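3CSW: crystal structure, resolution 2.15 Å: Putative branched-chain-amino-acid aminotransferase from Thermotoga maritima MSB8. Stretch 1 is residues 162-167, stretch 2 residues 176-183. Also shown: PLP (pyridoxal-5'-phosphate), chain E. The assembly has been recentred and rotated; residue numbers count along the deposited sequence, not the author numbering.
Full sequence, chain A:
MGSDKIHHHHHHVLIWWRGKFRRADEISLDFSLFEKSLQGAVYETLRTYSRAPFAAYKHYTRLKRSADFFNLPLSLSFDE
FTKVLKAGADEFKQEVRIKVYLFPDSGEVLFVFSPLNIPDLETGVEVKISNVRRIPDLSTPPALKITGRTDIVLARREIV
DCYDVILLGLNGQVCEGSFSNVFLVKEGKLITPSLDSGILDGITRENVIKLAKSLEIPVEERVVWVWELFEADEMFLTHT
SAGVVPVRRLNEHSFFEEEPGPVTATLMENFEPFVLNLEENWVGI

Stretch 1 (162-167) CYDVIL
Stretch 2 (176-183) EGSFSNVF

The two stretches meet as antiparallel strands whose ladder is short and whose adjoining turn is held largely by one buried carboxylate. Register is set by two pairs: Ile-166 faces Gly-177 in a non-hydrogen-bonded pair, CA to CA 4.3 Å, and Leu-167 faces Glu-176 in a hydrogen-bonded pair, CA to CA 5.5 Å. In the latter, Leu-167 N donates to Glu-176 O at 2.8 Å and Glu-176 N returns the bond to Leu-167 O at 3.2 Å. One step on, Ser-178 N reaches Val-165 O at 3.1 Å, and the same carbonyl receives a CA-H...O contact from Gly-177 CA, also 3.1 Å.

Stretch 1 is extended from Asp-164 to Leu-167 (phi/psi -149/161, -107/146, -97/115, -84/123). Stretch 2 leaves the strand after Gly-177 (-76/168), turns through Ser-178 (-62/-22) and Phe-179 (-144/16), and is extended again from Ser-180 (-149/163). A weak bond from Gly-177 N to Ser-180 O, 2.9 Å, spans this turn.

Asp-164, chi1 t and chi2 near 2°, points toward the turn and serves as its acceptor. Asp-164 OD1 takes Ser-178 OG at 2.6 Å and, weakly, Ser-178 N at 3.1 Å; within its own stretch it also takes Val-165 N at 2.8 Å. Asp-164 OD2 takes Ser-180 OG at 2.7 Å and Phe-179 N at 3.2 Å with a nearly straight angle of 162°. Thus hydroxyls and amides together satisfy a buried carboxylate, with both serines in p rotamers. Gly-177 fits this arrangement: an ideal CB on Gly-177 would lie 2.3 Å from Asp-164 OD2, a clash.

Phe-179, chi1 63° and chi2 86°, lays one ring face over Asp-164 CG, with CE2 3.3 Å from that atom, while Tyr-163 O approaches the ring edge at 3.2 Å from CE2. Tyr-163 (chi1 t, chi2 83°) adds an oblique aromatic pair, centroids 5.5 Å apart and planes at 58°, with its CE2 3.7 Å from Phe-179 CZ. Ile-166, m for both chi angles, sets CD1 3.9 Å from CG2 of Val-182 (chi1 t). On the sheet face shared with Glu-176, Leu-167 (chi1 m, chi2 p) brings CD1 to 3.6 Å from Ser-178 N.

Glu-176 (chi1 p, chi2 t, chi3 -55°) spends its backbone on Leu-167 and OE1 of its carboxylate on the cofactor, while OE2 is satisfied elsewhere in the structure: PLP N1 donates to Glu-176 OE1 at 2.8 Å, a pairing suited to the pyridinium of an aminotransferase.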

# COMPACT_ATOMS: atom_id res chain seq x y z
N CYS A 162 -26.38 11.54 -7.07
CA CYS A 162 -25.79 10.87 -8.21
C CYS A 162 -26.43 9.50 -8.36
O CYS A 162 -27.23 9.06 -7.52
CB CYS A 162 -24.25 10.81 -8.09
SG CYS A 162 -23.64 9.91 -6.67
N TYR A 163 -26.11 8.84 -9.45
CA TYR A 163 -26.63 7.52 -9.75
C TYR A 163 -25.83 6.39 -9.10
O TYR A 163 -26.38 5.43 -8.60
CB TYR A 163 -26.59 7.36 -11.27
CG TYR A 163 -27.19 6.10 -11.78
CD1 TYR A 163 -28.57 6.00 -11.98
CD2 TYR A 163 -26.39 5.03 -12.14
CE1 TYR A 163 -29.14 4.85 -12.51
CE2 TYR A 163 -26.95 3.85 -12.67
CZ TYR A 163 -28.32 3.76 -12.83
OH TYR A 163 -28.87 2.60 -13.35
N ASP A 164 -24.51 6.46 -9.20
CA ASP A 164 -23.61 5.52 -8.54
C ASP A 164 -22.33 6.30 -8.21
O ASP A 164 -22.10 7.37 -8.76
CB ASP A 164 -23.33 4.31 -9.45
CG ASP A 164 -22.77 3.10 -8.69
OD1 ASP A 164 -22.62 3.17 -7.46
OD2 ASP A 164 -22.46 2.06 -9.33
N VAL A 165 -21.54 5.77 -7.28
CA VAL A 165 -20.22 6.31 -6.94
C VAL A 165 -19.13 5.36 -7.49
O VAL A 165 -19.33 4.15 -7.56
CB VAL A 165 -20.04 6.55 -5.42
CG1 VAL A 165 -20.96 7.69 -4.94
CG2 VAL A 165 -20.26 5.26 -4.60
N ILE A 166 -18.00 5.92 -7.92
CA ILE A 166 -16.89 5.16 -8.48
C ILE A 166 -15.81 4.89 -7.40
O ILE A 166 -15.20 5.82 -6.86
CB ILE A 166 -16.27 5.92 -9.68
CG1 ILE A 166 -17.37 6.34 -10.69
CG2 ILE A 166 -15.18 5.11 -10.34
CD1 ILE A 166 -18.37 5.28 -11.14
N LEU A 167 -15.63 3.61 -7.07
CA LEU A 167 -14.58 3.17 -6.16
C LEU A 167 -13.28 2.99 -6.93
O LEU A 167 -13.23 2.28 -7.94
CB LEU A 167 -14.94 1.85 -5.44
CG LEU A 167 -16.03 1.82 -4.36
CD1 LEU A 167 -17.40 1.75 -5.02
CD2 LEU A 167 -15.82 0.68 -3.34
N GLU A 176 -14.50 0.08 -9.96
CA GLU A 176 -15.85 -0.04 -10.42
C GLU A 176 -16.79 0.84 -9.61
O GLU A 176 -16.40 1.41 -8.62
CB GLU A 176 -16.28 -1.51 -10.29
CG GLU A 176 -16.24 -2.06 -8.87
CD GLU A 176 -16.11 -3.58 -8.82
OE1 GLU A 176 -16.94 -4.28 -9.43
OE2 GLU A 176 -15.18 -4.08 -8.17
N GLY A 177 -18.05 0.91 -10.03
CA GLY A 177 -19.08 1.54 -9.22
C GLY A 177 -19.50 0.63 -8.07
O GLY A 177 -19.16 -0.54 -8.07
N SER A 178 -20.26 1.18 -7.11
CA SER A 178 -20.79 0.40 -5.96
C SER A 178 -21.75 -0.74 -6.36
O SER A 178 -21.93 -1.70 -5.60
CB SER A 178 -21.44 1.33 -4.90
OG SER A 178 -22.72 1.81 -5.28
N PHE A 179 -22.34 -0.65 -7.55
CA PHE A 179 -23.26 -1.69 -8.04
C PHE A 179 -23.15 -1.90 -9.57
O PHE A 179 -24.03 -2.54 -10.16
CB PHE A 179 -24.72 -1.39 -7.65
CG PHE A 179 -25.31 -0.10 -8.25
CD1 PHE A 179 -25.88 -0.09 -9.52
CD2 PHE A 179 -25.32 1.10 -7.51
CE1 PHE A 179 -26.42 1.08 -10.05
CE2 PHE A 179 -25.88 2.27 -8.04
CZ PHE A 179 -26.42 2.26 -9.33
N SER A 180 -22.08 -1.40 -10.19
CA SER A 180 -21.89 -1.46 -11.64
C SER A 180 -20.43 -1.55 -12.01
O SER A 180 -19.60 -1.26 -11.19
CB SER A 180 -22.47 -0.18 -12.28
OG SER A 180 -21.86 1.01 -11.77
N ASN A 181 -20.12 -1.95 -13.24
CA ASN A 181 -18.78 -1.82 -13.80
C ASN A 181 -18.67 -0.55 -14.67
O ASN A 181 -19.68 0.01 -15.11
CB ASN A 181 -18.37 -3.06 -14.59
CG ASN A 181 -18.17 -4.29 -13.72
OD1 ASN A 181 -19.00 -5.21 -13.74
ND2 ASN A 181 -17.08 -4.32 -12.96
N VAL A 182 -17.43 -0.10 -14.86
CA VAL A 182 -17.09 1.14 -15.58
C VAL A 182 -16.37 0.88 -16.89
O VAL A 182 -15.44 0.08 -16.97
CB VAL A 182 -16.20 2.05 -14.67
CG1 VAL A 182 -15.66 3.33 -15.43
CG2 VAL A 182 -16.98 2.41 -13.40
N PHE A 183 -16.82 1.59 -17.93
CA PHE A 183 -16.17 1.61 -19.20
C PHE A 183 -15.92 3.07 -19.61
O PHE A 183 -16.68 3.97 -19.23
CB PHE A 183 -17.07 0.97 -20.28
CG PHE A 183 -17.20 -0.53 -20.18
CD1 PHE A 183 -18.02 -1.10 -19.22
CD2 PHE A 183 -16.54 -1.36 -21.07
CE1 PHE A 183 -18.18 -2.48 -19.15
CE2 PHE A 183 -16.68 -2.73 -21.00
CZ PHE A 183 -17.51 -3.30 -20.04
N1 PLP E . -19.70 -4.20 -9.25
C2 PLP E . -20.29 -4.43 -8.01
C2A PLP E . -19.54 -3.97 -6.80
C3 PLP E . -21.55 -5.06 -7.93
O3 PLP E . -22.19 -5.21 -6.72
C4 PLP E . -22.21 -5.46 -9.12
C4A PLP E . -23.58 -6.08 -9.07
O4A PLP E . -24.59 -5.35 -8.99
C5 PLP E . -21.60 -5.22 -10.36
C6 PLP E . -20.34 -4.60 -10.41
C5A PLP E . -22.34 -5.42 -11.66
O4P PLP E . -22.29 -6.78 -12.05
P PLP E . -23.43 -7.47 -13.00
O1P PLP E . -23.26 -9.00 -12.99
O2P PLP E . -23.27 -6.96 -14.41
O3P PLP E . -24.77 -7.04 -12.42